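Side-chain contacts in mannan endo-1,6-alpha-mannosidase (Chaetomium thermophilum, PDB 6RY0), which probably cleaves alpha-1,6-mannosidic linkages and helps transfer GPI-anchored glycoproteins into the fungal cell wall: residues L158-W163 against A207-Y212; G174-G179 against G246-N251; W221-F226 against K284-N289; G293-F298 against R329-V334. One frame throughout, in Å; residues are numbered along the deposited sequence.

The four contacts illustrate how the helical fold of glycoside hydrolase family 76, an (α/α)6 barrel, brings together segments distant in sequence. Contacts 1 and 3 have centres about 17 Å apart and touch, Trp163 CZ2 lying 3.4 Å from Trp221 CD1; helices 196-213 and 216-231, one from each, are consecutive. Along the chain contact 1 closes before contact 3 opens, and contact 3 before contact 4, which shares helix 281-298 with it, their centres about 15 Å apart. Contact 2 alternates with contacts 1 and 3 in sequence, its centre about 28 Å from that of contact 4. Three helix-helix contacts, two of them buried, thus accompany a surface contact at the Cys176-Cys252 disulfide.

Contact 1. Residues L158-W163 against A207-Y212; sequences LAQAVW and ARLARY
Leu209 turns its CG anti to its own carbonyl carbon (chi1 -76°), a torsion that carries the branched end across to Ala159, Gln160 and Trp163. On the other helix the backbone turns Trp163 CB toward the leucine, and a CG opposite the backbone N (chi1 -180°) sets the five-membered ring of the indole obliquely beside Leu209 CD1. The two leucine methyls divide the work. CD1 presses against Trp163 CB at 3.5 Å and stays near Trp163 CG at 3.8 Å, reaching the root of the indole at a slant. It also lies 3.9 Å from Ala159 O, an oxygen already engaged by Trp163 N in the helix. Leu209 CD2 takes the other direction, 3.9 Å from Gln160 CG. The same methyl, Leu209 CD2, is 4.2 Å from Ala159 CB. The glutamine thus offers its aliphatic part here, while its amide is held elsewhere, OE1 by Asp421 N and NE2 by Tyr218 OH. No hydrogen bond joins the segments; one leucine between an alanine, a methylene and a tryptophan root supplies the adhesion. The local axes approach to 10.9 Å at an angle of 136°, nearer antiparallel than parallel. Both helices belong to the (α/α)6 barrel. Leu209 also touches Met138 of helix 127-142, while Trp163 stacks on Phe202 of helix 196-213 and meets Tyr218 of helix 216-231 edge-to-face.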
loop_
_atom_site.group_PDB
_atom_site.type_symbol
_atom_site.label_atom_id
_atom_site.label_comp_id
_atom_site.label_asym_id
_atom_site.label_seq_id
_atom_site.Cartn_x
_atom_site.Cartn_y
_atom_site.Cartn_z
ATOM N N LEU A 158 14.431 8.131 1.383
ATOM C CA LEU A 158 13.202 8.494 0.682
ATOM C C LEU A 158 11.990 8.337 1.581
ATOM O O LEU A 158 11.101 9.208 1.608
ATOM C CB LEU A 158 13.054 7.653 -0.592
ATOM C CG LEU A 158 13.997 8.056 -1.737
ATOM C CD1 LEU A 158 14.074 6.954 -2.756
ATOM C CD2 LEU A 158 13.558 9.382 -2.364
ATOM N N ALA A 159 11.912 7.226 2.319
ATOM C CA ALA A 159 10.827 7.055 3.282
ATOM C C ALA A 159 10.830 8.155 4.333
ATOM O O ALA A 159 9.788 8.699 4.691
ATOM C CB ALA A 159 10.932 5.682 3.920
ATOM N N GLN A 160 12.014 8.480 4.850
ATOM C CA GLN A 160 12.145 9.557 5.813
ATOM C C GLN A 160 11.703 10.898 5.252
ATOM O O GLN A 160 11.118 11.704 5.967
ATOM C CB GLN A 160 13.607 9.693 6.277
ATOM C CG GLN A 160 14.074 8.543 7.128
ATOM C CD GLN A 160 15.537 8.667 7.449
ATOM O OE1 GLN A 160 16.356 8.923 6.578
ATOM N NE2 GLN A 160 15.876 8.462 8.706
ATOM N N ALA A 161 11.982 11.156 3.970
ATOM C CA ALA A 161 11.584 12.423 3.368
ATOM C C ALA A 161 10.075 12.529 3.252
ATOM O O ALA A 161 9.496 13.562 3.564
ATOM C CB ALA A 161 12.226 12.582 2.011
ATOM N N VAL A 162 9.437 11.456 2.805
ATOM C CA VAL A 162 7.977 11.451 2.756
ATOM C C VAL A 162 7.397 11.701 4.134
ATOM O O VAL A 162 6.551 12.580 4.310
ATOM C CB VAL A 162 7.427 10.158 2.110
ATOM C CG1 VAL A 162 5.919 10.104 2.262
ATOM C CG2 VAL A 162 7.852 10.082 0.654
ATOM N N TRP A 163 7.848 10.944 5.121
ATOM C CA TRP A 163 7.321 11.081 6.459
ATOM C C TRP A 163 7.526 12.509 6.983
ATOM O O TRP A 163 6.632 13.103 7.576
ATOM C CB TRP A 163 7.983 10.039 7.381
ATOM C CG TRP A 163 7.465 10.121 8.805
ATOM C CD1 TRP A 163 6.396 9.457 9.324
ATOM C CD2 TRP A 163 7.966 10.946 9.835
ATOM N NE1 TRP A 163 6.194 9.828 10.615
ATOM C CE2 TRP A 163 7.143 10.757 10.954
ATOM C CE3 TRP A 163 9.056 11.828 9.931
ATOM C CZ2 TRP A 163 7.358 11.436 12.149
ATOM C CZ3 TRP A 163 9.278 12.491 11.093
ATOM C CH2 TRP A 163 8.428 12.309 12.194
ATOM N N ALA A 207 5.258 4.194 12.078
ATOM C CA ALA A 207 5.458 2.959 12.836
ATOM C C ALA A 207 6.646 2.167 12.276
ATOM O O ALA A 207 7.458 1.615 13.009
ATOM C CB ALA A 207 4.198 2.151 12.802
ATOM N N ARG A 208 6.721 2.104 10.959
ATOM C CA ARG A 208 7.780 1.354 10.289
ATOM C C ARG A 208 9.125 2.043 10.420
ATOM O O ARG A 208 10.158 1.385 10.621
ATOM C CB ARG A 208 7.413 1.127 8.819
ATOM C CG ARG A 208 6.217 0.202 8.705
ATOM C CD ARG A 208 5.569 0.221 7.351
ATOM N NE ARG A 208 6.382 -0.419 6.342
ATOM C CZ ARG A 208 6.025 -0.479 5.065
ATOM N NH1 ARG A 208 4.889 0.083 4.626
ATOM N NH2 ARG A 208 6.810 -1.100 4.197
ATOM N N LEU A 209 9.151 3.364 10.339
ATOM C CA LEU A 209 10.403 4.091 10.553
ATOM C C LEU A 209 10.875 3.932 11.975
ATOM O O LEU A 209 12.081 3.813 12.218
ATOM C CB LEU A 209 10.254 5.558 10.135
ATOM C CG LEU A 209 10.264 5.772 8.624
ATOM C CD1 LEU A 209 9.693 7.149 8.252
ATOM C CD2 LEU A 209 11.674 5.601 8.057
ATOM N N ALA A 210 9.956 3.940 12.929
ATOM C CA ALA A 210 10.336 3.678 14.324
ATOM C C ALA A 210 11.013 2.327 14.465
ATOM O O ALA A 210 12.080 2.208 15.056
ATOM C CB ALA A 210 9.124 3.736 15.231
ATOM N N ARG A 211 10.386 1.286 13.919
ATOM C CA ARG A 211 10.968 -0.040 14.076
ATOM C C ARG A 211 12.349 -0.127 13.400
ATOM O O ARG A 211 13.274 -0.745 13.922
ATOM C CB ARG A 211 10.037 -1.129 13.553
ATOM C CG ARG A 211 10.558 -2.523 13.871
ATOM C CD ARG A 211 9.676 -3.614 13.341
ATOM N NE ARG A 211 10.149 -4.942 13.701
ATOM C CZ ARG A 211 10.889 -5.731 12.927
ATOM N NH1 ARG A 211 11.313 -5.340 11.746
ATOM N NH2 ARG A 211 11.179 -6.971 13.336
ATOM N N TYR A 212 12.458 0.440 12.213
ATOM C CA TYR A 212 13.699 0.283 11.471
ATOM C C TYR A 212 14.835 1.051 12.144
ATOM O O TYR A 212 15.938 0.546 12.309
ATOM C CB TYR A 212 13.522 0.765 10.026
ATOM C CG TYR A 212 14.709 0.458 9.138
ATOM C CD1 TYR A 212 15.849 1.241 9.148
ATOM C CD2 TYR A 212 14.692 -0.644 8.293
ATOM C CE1 TYR A 212 16.949 0.928 8.377
ATOM C CE2 TYR A 212 15.799 -0.960 7.491
ATOM C CZ TYR A 212 16.928 -0.167 7.548
ATOM O OH TYR A 212 18.027 -0.475 6.774
#

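Contact 2. Residues G174-G179 against G246-N251; sequences GTCNGG and GHVEHN
Cys176 and Val248 meet where two surface loops of the helical barrel are joined by a disulfide, a covalent staple beside the short antiparallel pair of strands 193-195 and 245-247. Followed outward, Cys176 begins with a CB that comes no nearer to residues 246-251 than 4.3 Å, at Asn251 O. The chi1 of -50° then swings SG into the opposite loop. There the sulfur lies 3.4 Å from Asn251 C, passes 4.0 Å from Val248 CA and ends in its bond to SG of Cys252, which explains the closeness to the preceding carbonyl carbon. Val248 fills the flank of this link: its CG1 sits 4.3 Å from Cys176 SG and 3.5 Å from Thr175 OG1. That hydroxyl makes its hydrogen bond with Asp173 OD1, so toward the valine it serves as packing surface. Both loops are tightly wound by i to i+3 backbone bonds, and Lys194 NZ gathers the carbonyl oxygens of Thr175, Gly178 and Gly179. A water completes the crossing, accepting from Cys176 N at 2.8 Å and donating to Asn251 OD1 at 2.8 Å.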
loop_
_atom_site.group_PDB
_atom_site.type_symbol
_atom_site.label_atom_id
_atom_site.label_comp_id
_atom_site.label_asym_id
_atom_site.label_seq_id
_atom_site.Cartn_x
_atom_site.Cartn_y
_atom_site.Cartn_z
ATOM N N GLY A 174 -5.759 22.980 13.043
ATOM C CA GLY A 174 -6.651 22.728 14.154
ATOM C C GLY A 174 -8.016 22.220 13.744
ATOM O O GLY A 174 -8.794 21.839 14.621
ATOM N N THR A 175 -8.325 22.179 12.455
ATOM C CA THR A 175 -9.616 21.676 12.061
ATOM C C THR A 175 -9.731 20.203 12.458
ATOM O O THR A 175 -8.782 19.450 12.318
ATOM C CB THR A 175 -9.889 21.903 10.571
ATOM O OG1 THR A 175 -8.992 21.131 9.761
ATOM C CG2 THR A 175 -9.757 23.382 10.219
ATOM N N CYS A 176 -10.889 19.796 12.959
ATOM C CA CYS A 176 -11.074 18.451 13.454
ATOM C C CYS A 176 -10.062 18.058 14.523
ATOM O O CYS A 176 -9.832 16.893 14.747
ATOM C CB CYS A 176 -11.091 17.422 12.334
ATOM S SG CYS A 176 -12.236 17.912 11.015
ATOM N N ASN A 177 -9.486 19.059 15.183
ATOM C CA ASN A 177 -8.454 18.852 16.217
ATOM C C ASN A 177 -7.207 18.128 15.674
ATOM O O ASN A 177 -6.443 17.575 16.442
ATOM C CB ASN A 177 -8.992 18.114 17.444
ATOM C CG ASN A 177 -10.184 18.808 18.050
ATOM O OD1 ASN A 177 -10.276 20.016 18.058
ATOM N ND2 ASN A 177 -11.102 18.027 18.590
ATOM N N GLY A 178 -6.983 18.197 14.368
ATOM C CA GLY A 178 -5.804 17.615 13.760
ATOM C C GLY A 178 -6.140 16.693 12.626
ATOM O O GLY A 178 -7.206 16.795 12.036
ATOM N N GLY A 179 -5.196 15.831 12.275
ATOM C CA GLY A 179 -5.299 14.940 11.131
ATOM C C GLY A 179 -4.817 15.577 9.846
ATOM O O GLY A 179 -4.915 16.792 9.655
ATOM N N GLY A 246 -14.125 12.290 6.579
ATOM C CA GLY A 246 -15.112 13.305 6.878
ATOM C C GLY A 246 -14.556 14.653 6.442
ATOM O O GLY A 246 -13.365 14.768 6.132
ATOM N N HIS A 247 -15.395 15.681 6.389
ATOM C CA HIS A 247 -14.994 16.984 5.875
ATOM C C HIS A 247 -14.820 18.020 6.970
ATOM O O HIS A 247 -15.604 18.095 7.942
ATOM C CB HIS A 247 -16.021 17.507 4.877
ATOM C CG HIS A 247 -16.113 16.682 3.636
ATOM N ND1 HIS A 247 -16.996 15.635 3.511
ATOM C CD2 HIS A 247 -15.432 16.746 2.468
ATOM C CE1 HIS A 247 -16.858 15.087 2.315
ATOM N NE2 HIS A 247 -15.909 15.740 1.662
ATOM N N VAL A 248 -13.847 18.910 6.767
ATOM C CA VAL A 248 -13.561 19.926 7.769
ATOM C C VAL A 248 -14.720 20.875 8.030
ATOM O O VAL A 248 -14.900 21.322 9.153
ATOM C CB VAL A 248 -12.277 20.719 7.423
ATOM C CG1 VAL A 248 -11.105 19.782 7.347
ATOM C CG2 VAL A 248 -12.438 21.529 6.188
ATOM N N GLU A 249 -15.529 21.193 7.027
ATOM C CA GLU A 249 -16.659 22.092 7.226
ATOM C C GLU A 249 -17.673 21.548 8.219
ATOM O O GLU A 249 -18.481 22.307 8.731
ATOM C CB GLU A 249 -17.388 22.336 5.899
ATOM C CG GLU A 249 -16.582 23.004 4.841
ATOM C CD GLU A 249 -15.844 22.056 3.922
ATOM O OE1 GLU A 249 -15.572 20.895 4.291
ATOM O OE2 GLU A 249 -15.515 22.504 2.804
ATOM N N HIS A 250 -17.669 20.233 8.439
ATOM C CA HIS A 250 -18.549 19.603 9.411
ATOM C C HIS A 250 -17.793 19.102 10.625
ATOM O O HIS A 250 -18.280 18.211 11.336
ATOM C CB HIS A 250 -19.313 18.453 8.761
ATOM C CG HIS A 250 -20.136 18.899 7.617
ATOM N ND1 HIS A 250 -21.151 19.814 7.771
ATOM C CD2 HIS A 250 -20.090 18.593 6.304
ATOM C CE1 HIS A 250 -21.696 20.048 6.591
ATOM N NE2 HIS A 250 -21.076 19.317 5.686
ATOM N N ASN A 251 -16.594 19.619 10.849
ATOM C CA ASN A 251 -15.776 19.143 11.958
ATOM C C ASN A 251 -15.540 17.642 11.865
ATOM O O ASN A 251 -15.365 16.955 12.869
ATOM C CB ASN A 251 -16.372 19.495 13.326
ATOM C CG ASN A 251 -16.389 20.969 13.596
ATOM O OD1 ASN A 251 -15.492 21.719 13.233
ATOM N ND2 ASN A 251 -17.405 21.387 14.292
HETATM O O HOH W 1 -12.808 21.479 14.078
#

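Contact 3. Residues W221-F226 against K284-N289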
loop_
_atom_site.group_PDB
_atom_site.type_symbol
_atom_site.label_atom_id
_atom_site.label_comp_id
_atom_site.label_asym_id
_atom_site.label_seq_id
_atom_site.Cartn_x
_atom_site.Cartn_y
_atom_site.Cartn_z
ATOM N N TRP A 221 4.737 10.214 16.885
ATOM C CA TRP A 221 3.839 10.698 15.839
ATOM C C TRP A 221 2.823 9.635 15.432
ATOM O O TRP A 221 1.642 9.935 15.222
ATOM C CB TRP A 221 4.627 11.173 14.632
ATOM C CG TRP A 221 5.041 12.594 14.656
ATOM C CD1 TRP A 221 6.288 13.103 14.934
ATOM C CD2 TRP A 221 4.241 13.696 14.268
ATOM N NE1 TRP A 221 6.302 14.455 14.739
ATOM C CE2 TRP A 221 5.061 14.846 14.301
ATOM C CE3 TRP A 221 2.923 13.813 13.870
ATOM C CZ2 TRP A 221 4.592 16.096 13.935
ATOM C CZ3 TRP A 221 2.452 15.051 13.538
ATOM C CH2 TRP A 221 3.278 16.177 13.572
ATOM N N ALA A 222 3.288 8.403 15.260
ATOM C CA ALA A 222 2.361 7.336 14.859
ATOM C C ALA A 222 1.264 7.176 15.893
ATOM O O ALA A 222 0.085 7.049 15.555
ATOM C CB ALA A 222 3.134 6.055 14.661
ATOM N N GLU A 223 1.635 7.177 17.176
ATOM C CA GLU A 223 0.675 7.095 18.295
ATOM C C GLU A 223 -0.344 8.234 18.163
ATOM O O GLU A 223 -1.556 8.040 18.315
ATOM C CB GLU A 223 1.375 7.170 19.692
ATOM C CG GLU A 223 2.442 6.063 20.130
ATOM C CD GLU A 223 1.914 4.922 21.057
ATOM O OE1 GLU A 223 0.678 4.911 21.261
ATOM O OE2 GLU A 223 2.729 4.014 21.544
ATOM N N LYS A 224 0.159 9.450 17.955
ATOM C CA LYS A 224 -0.698 10.623 17.897
ATOM C C LYS A 224 -1.712 10.487 16.772
ATOM O O LYS A 224 -2.905 10.804 16.945
ATOM C CB LYS A 224 0.185 11.868 17.702
ATOM C CG LYS A 224 -0.549 13.175 17.640
ATOM C CD LYS A 224 0.457 14.315 17.464
ATOM C CE LYS A 224 0.101 15.605 18.175
ATOM N NZ LYS A 224 -1.072 16.167 17.540
ATOM N N ILE A 225 -1.258 10.067 15.591
ATOM C CA ILE A 225 -2.172 9.992 14.453
ATOM C C ILE A 225 -3.182 8.865 14.625
ATOM O O ILE A 225 -4.367 9.037 14.295
ATOM C CB ILE A 225 -1.388 9.831 13.144
ATOM C CG1 ILE A 225 -0.525 11.027 12.877
ATOM C CG2 ILE A 225 -2.294 9.448 11.982
ATOM C CD1 ILE A 225 -1.319 12.255 12.505
ATOM N N PHE A 226 -2.761 7.726 15.154
ATOM C CA PHE A 226 -3.709 6.650 15.430
ATOM C C PHE A 226 -4.769 7.109 16.423
ATOM O O PHE A 226 -5.964 6.870 16.244
ATOM C CB PHE A 226 -2.976 5.431 15.970
ATOM C CG PHE A 226 -3.861 4.218 16.011
ATOM C CD1 PHE A 226 -4.683 3.984 17.093
ATOM C CD2 PHE A 226 -3.873 3.298 14.950
ATOM C CE1 PHE A 226 -5.508 2.851 17.100
ATOM C CE2 PHE A 226 -4.684 2.195 14.968
ATOM C CZ PHE A 226 -5.489 1.992 16.029
ATOM N N LYS A 284 -1.147 -4.496 21.086
ATOM C CA LYS A 284 -1.641 -5.843 20.835
ATOM C C LYS A 284 -3.155 -5.839 20.739
ATOM O O LYS A 284 -3.732 -6.476 19.860
ATOM C CB LYS A 284 -1.185 -6.837 21.906
ATOM C CG LYS A 284 -1.546 -8.267 21.517
ATOM C CD LYS A 284 -1.083 -9.285 22.518
ATOM C CE LYS A 284 -1.497 -10.694 22.123
ATOM N NZ LYS A 284 -2.973 -10.877 22.107
ATOM N N ASP A 285 -3.807 -5.133 21.655
ATOM C CA ASP A 285 -5.261 -5.059 21.652
ATOM C C ASP A 285 -5.776 -4.439 20.376
ATOM O O ASP A 285 -6.786 -4.887 19.813
ATOM C CB ASP A 285 -5.784 -4.236 22.840
ATOM C CG ASP A 285 -5.522 -4.852 24.178
ATOM O OD1 ASP A 285 -5.254 -6.065 24.254
ATOM O OD2 ASP A 285 -5.644 -4.124 25.180
ATOM N N ARG A 286 -5.091 -3.398 19.901
ATOM C CA ARG A 286 -5.488 -2.723 18.667
ATOM C C ARG A 286 -5.297 -3.641 17.456
ATOM O O ARG A 286 -6.163 -3.700 16.588
ATOM C CB ARG A 286 -4.722 -1.402 18.512
ATOM C CG ARG A 286 -5.145 -0.364 19.529
ATOM C CD ARG A 286 -4.146 0.751 19.691
ATOM N NE ARG A 286 -4.540 1.576 20.817
ATOM C CZ ARG A 286 -4.046 2.761 21.084
ATOM N NH1 ARG A 286 -3.116 3.295 20.304
ATOM N NH2 ARG A 286 -4.493 3.406 22.163
ATOM N N VAL A 287 -4.172 -4.372 17.399
ATOM C CA VAL A 287 -3.987 -5.383 16.368
ATOM C C VAL A 287 -5.141 -6.363 16.387
ATOM O O VAL A 287 -5.748 -6.662 15.350
ATOM C CB VAL A 287 -2.641 -6.113 16.582
ATOM C CG1 VAL A 287 -2.560 -7.422 15.787
ATOM C CG2 VAL A 287 -1.463 -5.205 16.225
ATOM N N ASP A 288 -5.451 -6.886 17.565
ATOM C CA ASP A 288 -6.458 -7.941 17.656
ATOM C C ASP A 288 -7.837 -7.420 17.256
ATOM O O ASP A 288 -8.578 -8.111 16.561
ATOM C CB ASP A 288 -6.478 -8.498 19.076
ATOM C CG ASP A 288 -5.213 -9.266 19.426
ATOM O OD1 ASP A 288 -4.461 -9.642 18.506
ATOM O OD2 ASP A 288 -5.027 -9.524 20.636
ATOM N N ASN A 289 -8.187 -6.214 17.689
ATOM C CA ASN A 289 -9.476 -5.625 17.345
ATOM C C ASN A 289 -9.584 -5.306 15.863
ATOM O O ASN A 289 -10.610 -5.599 15.247
ATOM C CB ASN A 289 -9.733 -4.382 18.188
ATOM C CG ASN A 289 -10.196 -4.708 19.597
ATOM O OD1 ASN A 289 -10.881 -5.688 19.814
ATOM N ND2 ASN A 289 -9.849 -3.869 20.539
#
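The phenyl ring of Phe226 and the guanidinium of Arg286 lie almost parallel, their planes 9° apart, but they are displaced, and each approaches the other at a slant. NH1 of Arg286 comes within 3.6 Å of Phe226 CD1, while NE is 4.0 Å from Phe226 CE1. The closest carbon contact belongs to the arginine stem: Arg286 CD lies 3.6 Å from Phe226 CE1 and 4.1 Å from Phe226 CZ. The ring is therefore met along one side by both the methylene and the planar end of the same residue. The two side chains run past each other in opposite directions. For Phe226, CG opposite the backbone N (chi1 -169°) sends the ring across toward helix 281-298, while an arginine extended from CG to NE spans the other way. In this (α/α)6 barrel the pair bridges helices 216-231 and 281-298, whose nearest CA atoms in the two segments, of Phe226 and Arg286, are 10.1 Å apart. Trp283, one turn before the arginine, joins the same cluster, taking Arg286 in a cation-pi contact and Phe226 edge-to-face. Glu223 was modelled in two conformers, and its contacts hold for the one described: OE2 is hydrogen-bonded to Trp283 NE1 and OE1 forms a salt bridge with Lys282. In that conformer Glu223 OE1 and Arg286 NH1, 4.2 Å apart, are too far for a salt bridge. Asp227 OD1 gives Arg286 NH1 a further ion-pair partner, long and weak.

Contact 4. Residues G293-F298 against R329-V334; sequences GILRDF and RWMAVV
A sparse, wholly apolar contact in the protein interior joins Ile294 and Leu295, on helix 281-298, to Met331 in the middle of helix 323-337. The methionine does most of the reaching. Its chain runs straight through CG and then bends at the sulfur (chi3 74°), which turns CE alongside the isoleucine. Ile294 CG2 consequently touches both outer atoms, Met331 SD at 4.0 Å and Met331 CE at 4.1 Å. Leu295 adds a looser meeting through its CD2, 4.4 Å from Met331 CE. The isoleucine and methionine chains pass each other in opposite senses, spanning the distance between backbones whose closest CA atoms, of Ile294 and Met331, are 10.1 Å apart. In the (α/α)6 barrel of family 76, neighbouring helices enclose the same side chains: Ile294 also rests on Ala264 and Leu268 of helix 261-278, and Met331 on Ile345 of helix 342-358, where Leu295 meets Val348. Arg296 and Asp297, which do not touch residues 329-334, pair with each other. The arginine grips side-on, Arg296 NE reaching Asp297 OD1 at 2.9 Å in a nearly straight bond (176°) and Arg296 NH2 reaching Asp297 OD2 at 2.9 Å. The guanidinium sees OD1 in its own plane, but approaches it from above the carboxylate, 46° out of that plane. Gly293 CA lies over one face of the guanidinium, 3.5 Å above it and toward the rim, and NH1 is hydrogen-bonded to Thr239 O.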
loop_
_atom_site.group_PDB
_atom_site.type_symbol
_atom_site.label_atom_id
_atom_site.label_comp_id
_atom_site.label_asym_id
_atom_site.label_seq_id
_atom_site.Cartn_x
_atom_site.Cartn_y
_atom_site.Cartn_z
ATOM N N GLY A 293 -12.153 -7.202 13.128
ATOM C CA GLY A 293 -13.004 -6.471 12.218
ATOM C C GLY A 293 -12.764 -6.845 10.761
ATOM O O GLY A 293 -13.731 -7.009 9.998
ATOM N N ILE A 294 -11.508 -6.959 10.365
ATOM C CA ILE A 294 -11.196 -7.286 8.978
ATOM C C ILE A 294 -11.726 -8.649 8.585
ATOM O O ILE A 294 -12.311 -8.827 7.503
ATOM C CB ILE A 294 -9.685 -7.195 8.768
ATOM C CG1 ILE A 294 -9.227 -5.748 8.771
ATOM C CG2 ILE A 294 -9.243 -7.913 7.503
ATOM C CD1 ILE A 294 -7.733 -5.566 9.025
ATOM N N LEU A 295 -11.516 -9.626 9.452
ATOM C CA LEU A 295 -11.968 -10.973 9.166
ATOM C C LEU A 295 -13.486 -11.023 9.071
ATOM O O LEU A 295 -14.036 -11.738 8.240
ATOM C CB LEU A 295 -11.451 -11.964 10.212
ATOM C CG LEU A 295 -9.947 -12.147 10.200
ATOM C CD1 LEU A 295 -9.496 -12.902 11.424
ATOM C CD2 LEU A 295 -9.431 -12.806 8.931
ATOM N N ARG A 296 -14.166 -10.256 9.912
ATOM C CA ARG A 296 -15.617 -10.179 9.893
ATOM C C ARG A 296 -16.149 -9.494 8.644
ATOM O O ARG A 296 -17.159 -9.903 8.069
ATOM C CB ARG A 296 -16.046 -9.412 11.155
ATOM C CG ARG A 296 -17.523 -9.121 11.286
ATOM C CD ARG A 296 -17.792 -8.122 12.395
ATOM N NE ARG A 296 -17.245 -6.816 12.012
ATOM C CZ ARG A 296 -16.641 -5.938 12.804
ATOM N NH1 ARG A 296 -16.500 -6.169 14.106
ATOM N NH2 ARG A 296 -16.161 -4.818 12.287
ATOM N N ASP A 297 -15.498 -8.405 8.265
ATOM C CA ASP A 297 -16.053 -7.529 7.249
ATOM C C ASP A 297 -15.624 -7.840 5.824
ATOM O O ASP A 297 -16.439 -7.698 4.897
ATOM C CB ASP A 297 -15.681 -6.070 7.561
ATOM C CG ASP A 297 -16.300 -5.552 8.850
ATOM O OD1 ASP A 297 -17.366 -6.092 9.250
ATOM O OD2 ASP A 297 -15.750 -4.587 9.425
ATOM N N PHE A 298 -14.364 -8.212 5.633
ATOM C CA PHE A 298 -13.820 -8.304 4.275
ATOM C C PHE A 298 -13.627 -9.710 3.772
ATOM O O PHE A 298 -13.405 -9.885 2.587
ATOM C CB PHE A 298 -12.488 -7.544 4.157
ATOM C CG PHE A 298 -12.671 -6.068 4.333
ATOM C CD1 PHE A 298 -13.279 -5.324 3.346
ATOM C CD2 PHE A 298 -12.284 -5.446 5.501
ATOM C CE1 PHE A 298 -13.486 -3.967 3.518
ATOM C CE2 PHE A 298 -12.486 -4.109 5.684
ATOM C CZ PHE A 298 -13.110 -3.370 4.692
ATOM N N ARG A 329 -0.713 -8.742 1.024
ATOM C CA ARG A 329 0.716 -8.538 1.315
ATOM C C ARG A 329 0.922 -8.008 2.722
ATOM O O ARG A 329 1.859 -8.422 3.418
ATOM C CB ARG A 329 1.353 -7.574 0.282
ATOM C CG ARG A 329 1.641 -8.193 -1.035
ATOM C CD ARG A 329 1.930 -7.127 -2.139
ATOM N NE ARG A 329 2.922 -6.226 -1.702
ATOM C CZ ARG A 329 2.831 -4.904 -1.744
ATOM N NH1 ARG A 329 1.813 -4.243 -2.294
ATOM N NH2 ARG A 329 3.823 -4.183 -1.183
ATOM N N TRP A 330 0.088 -7.059 3.124
ATOM C CA TRP A 330 0.226 -6.432 4.433
ATOM C C TRP A 330 -0.149 -7.407 5.544
ATOM O O TRP A 330 0.557 -7.502 6.558
ATOM C CB TRP A 330 -0.614 -5.174 4.518
ATOM C CG TRP A 330 -0.162 -4.062 3.635
ATOM C CD1 TRP A 330 1.046 -3.895 3.055
ATOM C CD2 TRP A 330 -0.971 -2.958 3.220
ATOM N NE1 TRP A 330 1.026 -2.748 2.277
ATOM C CE2 TRP A 330 -0.206 -2.161 2.374
ATOM C CE3 TRP A 330 -2.288 -2.589 3.473
ATOM C CZ2 TRP A 330 -0.690 -0.995 1.809
ATOM C CZ3 TRP A 330 -2.790 -1.452 2.882
ATOM C CH2 TRP A 330 -1.978 -0.660 2.075
ATOM N N MET A 331 -1.243 -8.144 5.375
ATOM C CA MET A 331 -1.623 -9.132 6.393
ATOM C C MET A 331 -0.575 -10.229 6.536
ATOM O O MET A 331 -0.312 -10.706 7.636
ATOM C CB MET A 331 -3.000 -9.714 6.130
ATOM C CG MET A 331 -4.125 -8.698 6.360
ATOM S SD MET A 331 -5.787 -9.342 6.091
ATOM C CE MET A 331 -5.995 -10.342 7.552
ATOM N N ALA A 332 0.051 -10.620 5.437
ATOM C CA ALA A 332 1.114 -11.600 5.513
ATOM C C ALA A 332 2.261 -11.087 6.383
ATOM O O ALA A 332 2.782 -11.798 7.253
ATOM C CB ALA A 332 1.575 -12.009 4.133
ATOM N N VAL A 333 2.672 -9.836 6.185
ATOM C CA VAL A 333 3.743 -9.262 7.008
ATOM C C VAL A 333 3.328 -9.174 8.486
ATOM O O VAL A 333 4.157 -9.405 9.372
ATOM C CB VAL A 333 4.199 -7.901 6.445
ATOM C CG1 VAL A 333 5.073 -7.148 7.441
ATOM C CG2 VAL A 333 4.927 -8.124 5.151
ATOM N N VAL A 334 2.048 -8.882 8.759
ATOM C CA VAL A 334 1.561 -8.859 10.124
ATOM C C VAL A 334 1.873 -10.182 10.831
ATOM O O VAL A 334 2.200 -10.191 12.008
ATOM C CB VAL A 334 0.073 -8.508 10.168
ATOM C CG1 VAL A 334 -0.558 -8.783 11.530
ATOM C CG2 VAL A 334 -0.132 -7.057 9.750
#